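PDB 3E8X: putative NAD-dependent epimerase/dehydratase, which is of unknown function but binds NADP in a Rossmann-type domain and is probably an NAD(P)-dependent epimerase or dehydratase of the short-chain dehydrogenase/reductase type. Local coordinates for residues E76-S79 with H80-S84; W109-I112 with K113-Q116; D156-K159 with R160-L163. One frame throughout, in Å; residues are numbered along the deposited sequence.

Contact 1 of 3, residues E76-S79 with H80-S84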
ATOM      1  N   GLU A  76       2.518 -17.294   1.955  1.00 46.41           N
ATOM      2  CA  GLU A  76       3.207 -18.103   2.929  1.00 46.66           C
ATOM      3  C   GLU A  76       4.686 -17.756   2.900  1.00 46.95           C
ATOM      4  O   GLU A  76       5.071 -16.778   2.276  1.00 47.58           O
ATOM      5  CB  GLU A  76       2.946 -19.578   2.611  1.00 46.89           C
ATOM      6  CG  GLU A  76       1.465 -19.918   2.760  1.00 47.75           C
ATOM      7  CD  GLU A  76       1.074 -21.306   2.314  1.00 47.59           C
ATOM      8  OE1 GLU A  76       1.900 -22.034   1.722  1.00 48.88           O
ATOM      9  OE2 GLU A  76      -0.109 -21.645   2.561  1.00 51.22           O
ATOM     10  N   ASP A  77       5.520 -18.515   3.591  1.00 46.95           N
ATOM     11  CA  ASP A  77       6.970 -18.317   3.532  1.00 47.37           C
ATOM     12  C   ASP A  77       7.485 -18.839   2.177  1.00 47.36           C
ATOM     13  O   ASP A  77       7.463 -20.022   1.910  1.00 46.94           O
ATOM     14  CB  ASP A  77       7.635 -19.074   4.682  1.00 48.08           C
ATOM     15  CG  ASP A  77       9.099 -18.751   4.850  1.00 49.07           C
ATOM     16  OD1 ASP A  77       9.754 -18.278   3.896  1.00 51.15           O
ATOM     17  OD2 ASP A  77       9.598 -19.000   5.966  1.00 53.39           O
ATOM     18  N   PHE A  78       7.932 -17.947   1.316  1.00 47.29           N
ATOM     19  CA  PHE A  78       8.398 -18.359  -0.003  1.00 47.66           C
ATOM     20  C   PHE A  78       9.903 -18.109  -0.230  1.00 48.57           C
ATOM     21  O   PHE A  78      10.360 -18.121  -1.386  1.00 49.44           O
ATOM     22  CB  PHE A  78       7.558 -17.686  -1.098  1.00 46.76           C
ATOM     23  CG  PHE A  78       7.577 -16.174  -1.050  1.00 46.12           C
ATOM     24  CD1 PHE A  78       8.512 -15.466  -1.755  1.00 46.47           C
ATOM     25  CD2 PHE A  78       6.655 -15.476  -0.303  1.00 45.34           C
ATOM     26  CE1 PHE A  78       8.551 -14.070  -1.694  1.00 46.70           C
ATOM     27  CE2 PHE A  78       6.680 -14.118  -0.253  1.00 46.88           C
ATOM     28  CZ  PHE A  78       7.616 -13.413  -0.954  1.00 46.74           C
ATOM     29  N   SER A  79      10.660 -17.901   0.859  1.00 48.50           N
ATOM     30  CA  SER A  79      12.070 -17.532   0.759  1.00 48.24           C
ATOM     31  C   SER A  79      12.910 -18.596   0.050  1.00 47.84           C
ATOM     32  O   SER A  79      13.829 -18.258  -0.671  1.00 46.34           O
ATOM     33  CB  SER A  79      12.686 -17.170   2.125  1.00 47.75           C
ATOM     34  OG  SER A  79      12.362 -18.099   3.120  1.00 49.81           O
ATOM     35  N   HIS A  80      12.568 -19.870   0.215  1.00 48.26           N
ATOM     36  CA  HIS A  80      13.278 -20.955  -0.493  1.00 48.87           C
ATOM     37  C   HIS A  80      13.336 -20.751  -2.008  1.00 49.33           C
ATOM     38  O   HIS A  80      14.291 -21.182  -2.652  1.00 49.87           O
ATOM     39  CB  HIS A  80      12.670 -22.332  -0.162  1.00 48.87           C
ATOM     40  CG  HIS A  80      11.238 -22.496  -0.586  1.00 50.77           C
ATOM     41  ND1 HIS A  80      10.182 -21.924   0.102  1.00 51.47           N
ATOM     42  CD2 HIS A  80      10.684 -23.202  -1.604  1.00 50.64           C
ATOM     43  CE1 HIS A  80       9.045 -22.264  -0.480  1.00 50.71           C
ATOM     44  NE2 HIS A  80       9.322 -23.033  -1.519  1.00 50.65           N
ATOM     45  N   ALA A  81      12.324 -20.072  -2.548  1.00 49.72           N
ATOM     46  CA  ALA A  81      12.172 -19.823  -3.998  1.00 50.34           C
ATOM     47  C   ALA A  81      13.317 -19.016  -4.587  1.00 50.21           C
ATOM     48  O   ALA A  81      13.589 -19.144  -5.771  1.00 50.76           O
ATOM     49  CB  ALA A  81      10.860 -19.100  -4.276  1.00 49.79           C
ATOM     50  N   PHE A  82      13.992 -18.229  -3.743  1.00 49.64           N
ATOM     51  CA  PHE A  82      14.989 -17.240  -4.187  1.00 49.54           C
ATOM     52  C   PHE A  82      16.418 -17.773  -4.180  1.00 49.16           C
ATOM     53  O   PHE A  82      17.341 -17.042  -4.506  1.00 49.82           O
ATOM     54  CB  PHE A  82      14.876 -15.975  -3.351  1.00 49.10           C
ATOM     55  CG  PHE A  82      13.686 -15.127  -3.704  1.00 49.31           C
ATOM     56  CD1 PHE A  82      12.417 -15.501  -3.338  1.00 52.54           C
ATOM     57  CD2 PHE A  82      13.834 -13.953  -4.387  1.00 48.07           C
ATOM     58  CE1 PHE A  82      11.312 -14.722  -3.695  1.00 52.81           C
ATOM     59  CE2 PHE A  82      12.740 -13.172  -4.697  1.00 48.62           C
ATOM     60  CZ  PHE A  82      11.483 -13.571  -4.354  1.00 49.38           C
ATOM     61  N   ALA A  83      16.568 -19.058  -3.874  1.00 48.65           N
ATOM     62  CA  ALA A  83      17.858 -19.747  -3.854  1.00 49.23           C
ATOM     63  C   ALA A  83      18.451 -19.859  -5.246  1.00 49.05           C
ATOM     64  O   ALA A  83      17.751 -20.196  -6.203  1.00 49.82           O
ATOM     65  CB  ALA A  83      17.702 -21.135  -3.243  1.00 48.74           C
ATOM     66  N   SER A  84      19.747 -19.584  -5.358  1.00 48.54           N
ATOM     67  CA  SER A  84      20.453 -19.582  -6.657  1.00 49.03           C
ATOM     68  C   SER A  84      19.800 -18.790  -7.791  1.00 48.64           C
ATOM     69  O   SER A  84      19.763 -19.255  -8.917  1.00 50.41           O
ATOM     70  CB  SER A  84      20.731 -21.008  -7.103  1.00 48.92           C
ATOM     71  OG  SER A  84      21.489 -21.678  -6.093  1.00 50.20           O
TER

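Contact 2 of 3, residues W109-I112 with K113-Q116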
ATOM      1  N   TRP A 109       1.234  -6.298  -1.367  1.00 49.00           N
ATOM      2  CA  TRP A 109       1.963  -6.841  -0.231  1.00 48.27           C
ATOM      3  C   TRP A 109       2.910  -7.928  -0.710  1.00 48.67           C
ATOM      4  O   TRP A 109       4.051  -7.947  -0.310  1.00 48.67           O
ATOM      5  CB  TRP A 109       0.972  -7.327   0.816  1.00 48.86           C
ATOM      6  CG  TRP A 109       1.525  -7.884   2.078  1.00 48.23           C
ATOM      7  CD1 TRP A 109       1.295  -9.122   2.575  1.00 49.55           C
ATOM      8  CD2 TRP A 109       2.338  -7.208   3.047  1.00 48.58           C
ATOM      9  NE1 TRP A 109       1.916  -9.262   3.795  1.00 48.54           N
ATOM     10  CE2 TRP A 109       2.567  -8.105   4.101  1.00 47.91           C
ATOM     11  CE3 TRP A 109       2.880  -5.922   3.131  1.00 50.46           C
ATOM     12  CZ2 TRP A 109       3.315  -7.759   5.250  1.00 49.77           C
ATOM     13  CZ3 TRP A 109       3.620  -5.576   4.271  1.00 50.66           C
ATOM     14  CH2 TRP A 109       3.837  -6.512   5.307  1.00 49.46           C
ATOM     15  N   GLY A 110       2.446  -8.800  -1.612  1.00 49.60           N
ATOM     16  CA  GLY A 110       3.302  -9.842  -2.228  1.00 48.74           C
ATOM     17  C   GLY A 110       4.540  -9.296  -2.924  1.00 48.81           C
ATOM     18  O   GLY A 110       5.633  -9.833  -2.772  1.00 49.82           O
ATOM     19  N   ALA A 111       4.363  -8.218  -3.686  1.00 48.57           N
ATOM     20  CA  ALA A 111       5.443  -7.530  -4.365  1.00 48.40           C
ATOM     21  C   ALA A 111       6.410  -6.944  -3.380  1.00 48.26           C
ATOM     22  O   ALA A 111       7.625  -7.079  -3.546  1.00 48.27           O
ATOM     23  CB  ALA A 111       4.906  -6.432  -5.338  1.00 47.64           C
ATOM     24  N   ILE A 112       5.876  -6.299  -2.347  1.00 48.50           N
ATOM     25  CA  ILE A 112       6.694  -5.737  -1.276  1.00 48.02           C
ATOM     26  C   ILE A 112       7.570  -6.790  -0.593  1.00 47.56           C
ATOM     27  O   ILE A 112       8.770  -6.562  -0.396  1.00 47.43           O
ATOM     28  CB  ILE A 112       5.852  -4.961  -0.216  1.00 48.38           C
ATOM     29  CG1 ILE A 112       5.290  -3.660  -0.856  1.00 50.04           C
ATOM     30  CG2 ILE A 112       6.697  -4.764   1.084  1.00 47.03           C
ATOM     31  CD1 ILE A 112       4.299  -2.813   0.063  1.00 48.50           C
ATOM     32  N   LYS A 113       6.998  -7.934  -0.260  1.00 45.98           N
ATOM     33  CA  LYS A 113       7.776  -9.025   0.284  1.00 45.81           C
ATOM     34  C   LYS A 113       8.802  -9.599  -0.710  1.00 46.47           C
ATOM     35  O   LYS A 113       9.858 -10.041  -0.277  1.00 46.38           O
ATOM     36  CB  LYS A 113       6.860 -10.115   0.850  1.00 45.48           C
ATOM     37  CG  LYS A 113       5.934  -9.656   2.052  1.00 44.80           C
ATOM     38  CD  LYS A 113       5.126 -10.776   2.675  1.00 44.56           C
ATOM     39  CE  LYS A 113       3.980 -11.264   1.755  1.00 44.65           C
ATOM     40  NZ  LYS A 113       3.120 -12.369   2.344  1.00 44.86           N
ATOM     41  N   THR A 114       8.511  -9.621  -2.020  1.00 46.75           N
ATOM     42  CA  THR A 114       9.461 -10.155  -3.025  0.50 46.69           C
ATOM     43  C   THR A 114      10.684  -9.255  -3.136  1.00 46.85           C
ATOM     44  O   THR A 114      11.816  -9.727  -3.292  1.00 46.96           O
ATOM     45  CB  THR A 114       8.837 -10.309  -4.457  0.50 47.03           C
ATOM     46  OG1 THR A 114       8.491  -9.018  -5.000  0.50 47.26           O
ATOM     47  CG2 THR A 114       7.634 -11.213  -4.421  0.50 46.08           C
ATOM     48  N   ILE A 115      10.437  -7.958  -3.032  1.00 46.57           N
ATOM     49  CA  ILE A 115      11.467  -6.949  -3.032  1.00 47.07           C
ATOM     50  C   ILE A 115      12.391  -7.082  -1.818  1.00 47.28           C
ATOM     51  O   ILE A 115      13.618  -7.018  -1.967  1.00 46.30           O
ATOM     52  CB  ILE A 115      10.843  -5.517  -3.036  1.00 46.40           C
ATOM     53  CG1 ILE A 115      10.098  -5.266  -4.359  1.00 46.63           C
ATOM     54  CG2 ILE A 115      11.903  -4.497  -2.745  1.00 46.23           C
ATOM     55  CD1 ILE A 115       9.292  -3.948  -4.428  1.00 46.39           C
ATOM     56  N   GLN A 116      11.785  -7.247  -0.646  1.00 47.20           N
ATOM     57  CA  GLN A 116      12.528  -7.414   0.590  0.60 48.02           C
ATOM     58  C   GLN A 116      13.356  -8.691   0.555  1.00 47.37           C
ATOM     59  O   GLN A 116      14.505  -8.726   1.010  1.00 46.58           O
ATOM     60  CB  GLN A 116      11.572  -7.432   1.779  0.60 48.04           C
ATOM     61  CG  GLN A 116      11.097  -6.043   2.209  0.60 50.53           C
ATOM     62  CD  GLN A 116       9.974  -6.090   3.258  0.60 50.85           C
ATOM     63  OE1 GLN A 116       9.580  -7.166   3.751  0.60 56.59           O
ATOM     64  NE2 GLN A 116       9.447  -4.914   3.597  0.60 54.47           N
TER

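Contact 3 of 3, residues D156-K159 with R160-L163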
ATOM      1  N   ASP A 156       6.422   2.162  -6.114  1.00 46.84           N
ATOM      2  CA  ASP A 156       7.144   3.098  -5.235  1.00 46.96           C
ATOM      3  C   ASP A 156       8.067   2.410  -4.226  1.00 46.18           C
ATOM      4  O   ASP A 156       9.148   2.889  -3.956  1.00 45.60           O
ATOM      5  CB  ASP A 156       6.166   4.030  -4.519  1.00 46.52           C
ATOM      6  CG  ASP A 156       5.541   5.057  -5.458  1.00 48.91           C
ATOM      7  OD1 ASP A 156       5.989   5.220  -6.632  1.00 52.20           O
ATOM      8  OD2 ASP A 156       4.554   5.674  -5.035  1.00 51.01           O
ATOM      9  N   GLU A 157       7.637   1.280  -3.701  1.00 46.73           N
ATOM     10  CA  GLU A 157       8.486   0.459  -2.854  1.00 47.04           C
ATOM     11  C   GLU A 157       9.781   0.019  -3.592  1.00 46.67           C
ATOM     12  O   GLU A 157      10.881   0.087  -3.059  1.00 45.62           O
ATOM     13  CB  GLU A 157       7.691  -0.758  -2.356  1.00 47.08           C
ATOM     14  CG  GLU A 157       8.454  -1.615  -1.360  1.00 47.90           C
ATOM     15  CD  GLU A 157       8.372  -1.114   0.091  1.00 52.86           C
ATOM     16  OE1 GLU A 157       7.647  -0.128   0.432  1.00 52.26           O
ATOM     17  OE2 GLU A 157       9.000  -1.800   0.919  1.00 56.75           O
ATOM     18  N   LEU A 158       9.635  -0.428  -4.831  1.00 48.11           N
ATOM     19  CA  LEU A 158      10.774  -0.787  -5.688  1.00 47.73           C
ATOM     20  C   LEU A 158      11.689   0.395  -5.958  1.00 47.76           C
ATOM     21  O   LEU A 158      12.916   0.269  -5.863  1.00 46.62           O
ATOM     22  CB  LEU A 158      10.285  -1.389  -7.017  1.00 48.80           C
ATOM     23  CG  LEU A 158      11.328  -2.053  -7.939  1.00 47.34           C
ATOM     24  CD1 LEU A 158      12.214  -3.027  -7.166  1.00 44.88           C
ATOM     25  CD2 LEU A 158      10.618  -2.727  -9.199  1.00 47.34           C
ATOM     26  N   LYS A 159      11.088   1.537  -6.261  1.00 47.57           N
ATOM     27  CA  LYS A 159      11.847   2.750  -6.510  1.00 48.76           C
ATOM     28  C   LYS A 159      12.635   3.231  -5.287  1.00 48.75           C
ATOM     29  O   LYS A 159      13.654   3.864  -5.466  1.00 49.97           O
ATOM     30  CB  LYS A 159      10.955   3.907  -7.026  1.00 48.72           C
ATOM     31  CG  LYS A 159      10.374   3.744  -8.395  1.00 49.60           C
ATOM     32  CD  LYS A 159       9.405   4.922  -8.723  1.00 50.00           C
ATOM     33  CE  LYS A 159       8.869   4.875 -10.141  1.00 52.83           C
ATOM     34  NZ  LYS A 159       8.248   6.190 -10.598  1.00 50.75           N
ATOM     35  N   ARG A 160      12.140   2.986  -4.067  1.00 48.38           N
ATOM     36  CA  ARG A 160      12.848   3.286  -2.831  1.00 47.72           C
ATOM     37  C   ARG A 160      13.885   2.228  -2.458  1.00 47.58           C
ATOM     38  O   ARG A 160      14.685   2.437  -1.580  1.00 46.76           O
ATOM     39  CB  ARG A 160      11.863   3.417  -1.658  1.00 48.09           C
ATOM     40  CG  ARG A 160      10.965   4.647  -1.667  1.00 47.93           C
ATOM     41  CD  ARG A 160      10.192   4.799  -0.355  1.00 48.26           C
ATOM     42  NE  ARG A 160       9.271   3.665  -0.161  1.00 47.27           N
ATOM     43  CZ  ARG A 160       7.993   3.663  -0.519  1.00 47.54           C
ATOM     44  NH1 ARG A 160       7.415   4.732  -1.065  1.00 45.52           N
ATOM     45  NH2 ARG A 160       7.283   2.565  -0.325  1.00 47.64           N
ATOM     46  N   SER A 161      13.864   1.076  -3.107  1.00 48.69           N
ATOM     47  CA  SER A 161      14.778  -0.021  -2.777  1.00 47.94           C
ATOM     48  C   SER A 161      16.194   0.241  -3.289  1.00 48.60           C
ATOM     49  O   SER A 161      16.454   1.187  -4.020  1.00 49.01           O
ATOM     50  CB  SER A 161      14.261  -1.335  -3.399  1.00 47.81           C
ATOM     51  OG  SER A 161      14.536  -1.405  -4.788  1.00 45.12           O
ATOM     52  N   SER A 162      17.110  -0.645  -2.927  1.00 49.41           N
ATOM     53  CA  SER A 162      18.469  -0.597  -3.446  1.00 50.32           C
ATOM     54  C   SER A 162      18.673  -1.434  -4.715  1.00 50.04           C
ATOM     55  O   SER A 162      19.808  -1.631  -5.138  1.00 50.97           O
ATOM     56  CB  SER A 162      19.417  -1.135  -2.386  1.00 51.06           C
ATOM     57  OG  SER A 162      19.269  -2.548  -2.343  1.00 54.84           O
ATOM     58  N   LEU A 163      17.595  -1.936  -5.316  1.00 49.32           N
ATOM     59  CA  LEU A 163      17.696  -2.896  -6.407  1.00 48.53           C
ATOM     60  C   LEU A 163      17.968  -2.251  -7.775  1.00 48.05           C
ATOM     61  O   LEU A 163      17.660  -1.093  -8.012  1.00 48.14           O
ATOM     62  CB  LEU A 163      16.429  -3.755  -6.459  1.00 47.99           C
ATOM     63  CG  LEU A 163      16.080  -4.595  -5.230  1.00 48.62           C
ATOM     64  CD1 LEU A 163      14.704  -5.301  -5.469  1.00 44.96           C
ATOM     65  CD2 LEU A 163      17.173  -5.609  -4.865  1.00 48.72           C
TER

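Contact 1 of 3, residues E76-S79 with H80-S84
With chi1 at 58°, Phe78 puts CG between its backbone N and carbonyl carbon, while Phe82, chi1 -75°, places CG anti to its own carbonyl carbon; from these two starting points the rings converge over one side of a short 3-10 turn. They meet rim to rim, Phe78 CE1 lying 3.5 Å from Phe82 CE1, with the planes inclined at 44°. The Phe82 corner enters close to the plane of the Phe78 ring, so neither ring lies over the face of the other. Two i to i+3 backbone bonds close the turn: Ala81 N donates to Phe78 O at 3.0 Å, and Phe82 N reaches Ser79 O at 3.1 Å.

At the start of the turn, Asp77 OD1 accepts twice from Ser79. The hydroxyl OG, 2.7 Å away, uses the syn lone pair of OD1, and Ser79 N, 3.2 Å from the same oxygen, completes an Asx turn. One aspartate oxygen thus holds both the hydroxyl and the backbone N-H of the residue that opens the 3-10 segment. His80 swings back instead, its ring edge facing the carbonyl of Asp77 with CE1 3.6 Å from Asp77 O; its NE2 is hydrogen-bonded to Val71 O.

The turn lies in the connection between strands 68-71 and 87-90. Phe78 packs on Met51 of strand 47-52 and Lys113 of helix 100-121, and Phe82 rests against Glu117 and Arg121 farther along that helix.

Contact 2 of 3, residues W109-I112 with K113-Q116
Helix 100-121, the crossover helix of a Rossmann-type beta-alpha-beta unit between strands 87-90 and 125-129, brings Trp109 and Lys113 together one turn apart. The lysine chain crosses the indole obliquely. Its CD sits 4.1 Å from the centroid of the Trp109 five-membered ring, a CH-pi contact over the face, and CE follows at 3.5 Å from Trp109 NE1. A bend at chi3 (-72°) in an otherwise extended chain carries the amine to the NE1-CD1 side of the indole, where NZ is hydrogen-bonded to Leu74 O. The indole N-H is used across the dimer interface, by Asp138 of the second subunit, so the aliphatic part of Lys113 packs against a ring that is itself held by the partner chain.

Beneath the side chains runs the regular i to i+4 ladder, with Lys113 N bound to Trp109 O at 2.9 Å and Gln116 N to Ile112 O at 3.1 Å. In the conformer described for Gln116, one of two, its side chain lies alongside Ile112 and points the same way, NE2 3.7 Å from Ile112 CG2; Ile112 also packs on Leu153 of the second subunit. On the side turned to the sheet, Ala111 and Thr114 pack on Phe90 of strand 87-90, and Ile115 on Phe126 of strand 125-129.

Thr114 is buried there and also has two conformers. In the one described, chi1 is 65° and the hydroxyl turns back onto the helix backbone to donate to Ala111 O. Two bonds then grip this one carbonyl oxygen, Ile115 N at 3.0 Å and Thr114 OG1 at 2.6 Å.

Contact 3 of 3, residues D156-K159 with R160-L163
Leu158 and Ser161 form the close-packed half of this helix end, while Glu157 and Arg160 form its polar outer half. On the inner side, Leu158 O takes two bonds from Ser161. The hydroxyl OG, 2.6 Å away, lies in the carbonyl plane on a lone pair; the backbone N, at 3.0 Å, comes from well above that plane, so the two donors approach the oxygen from different directions. Ser161 OG also accepts from Leu163 N at 3.1 Å, which ties the departing chain back to the serine. The same bend points Leu163 inward, and its CD1 meets Leu158 CD1 at 3.8 Å with the two side chains crossing at about a right angle. Both leucines are buried against Phe126 of strand 125-129.

The outer side faces solvent and the second subunit: Arg160 is exposed, Glu157 and Asp156 only partly covered. Glu157 OE1 and Arg160 NH2 make a salt bridge of 2.8 Å. The bond lies in the guanidinium plane but meets the carboxylate on its anti side, somewhat out of the carboxylate plane, with the two flat groups turned 82° apart. A bend at chi3 (-64°) folds the arginine back along the helix, laying one face of its guanidinium over Asp156 O, which itself accepts from Arg160 N at 3.0 Å. Asp156 directs its carboxylate to Arg152 instead. Arg160 NH2 also comes close to Arg160 of the second subunit; the Glu157 carboxylate would probably ease that meeting of like charges.

Ser161 OG, accepting from the backbone N two residues on, defines an ST turn, here the link from helix 145-160 into strand 164-174 of the Rossmann-type sheet.

Contact 2 is the most buried of the three and lies between the others, touching both: Phe82 CE2 of contact 1 packs on Thr114 O, and Ile115 packs on Leu158 and Leu163 of contact 3. Contacts 1 and 3 are only partly buried, and do not meet. Each lies at a change of direction, one in the connection between two strands, the other where a helix gives way to a strand, and each uses a side-chain oxygen to hold the turn. Contact 2, in mid-helix, is carried mainly by i to i+4 backbone bonds, and its hydroxyl folds back onto the helix rather than shaping a turn. Contacts 2 and 3 reach the second subunit; contact 1 does not.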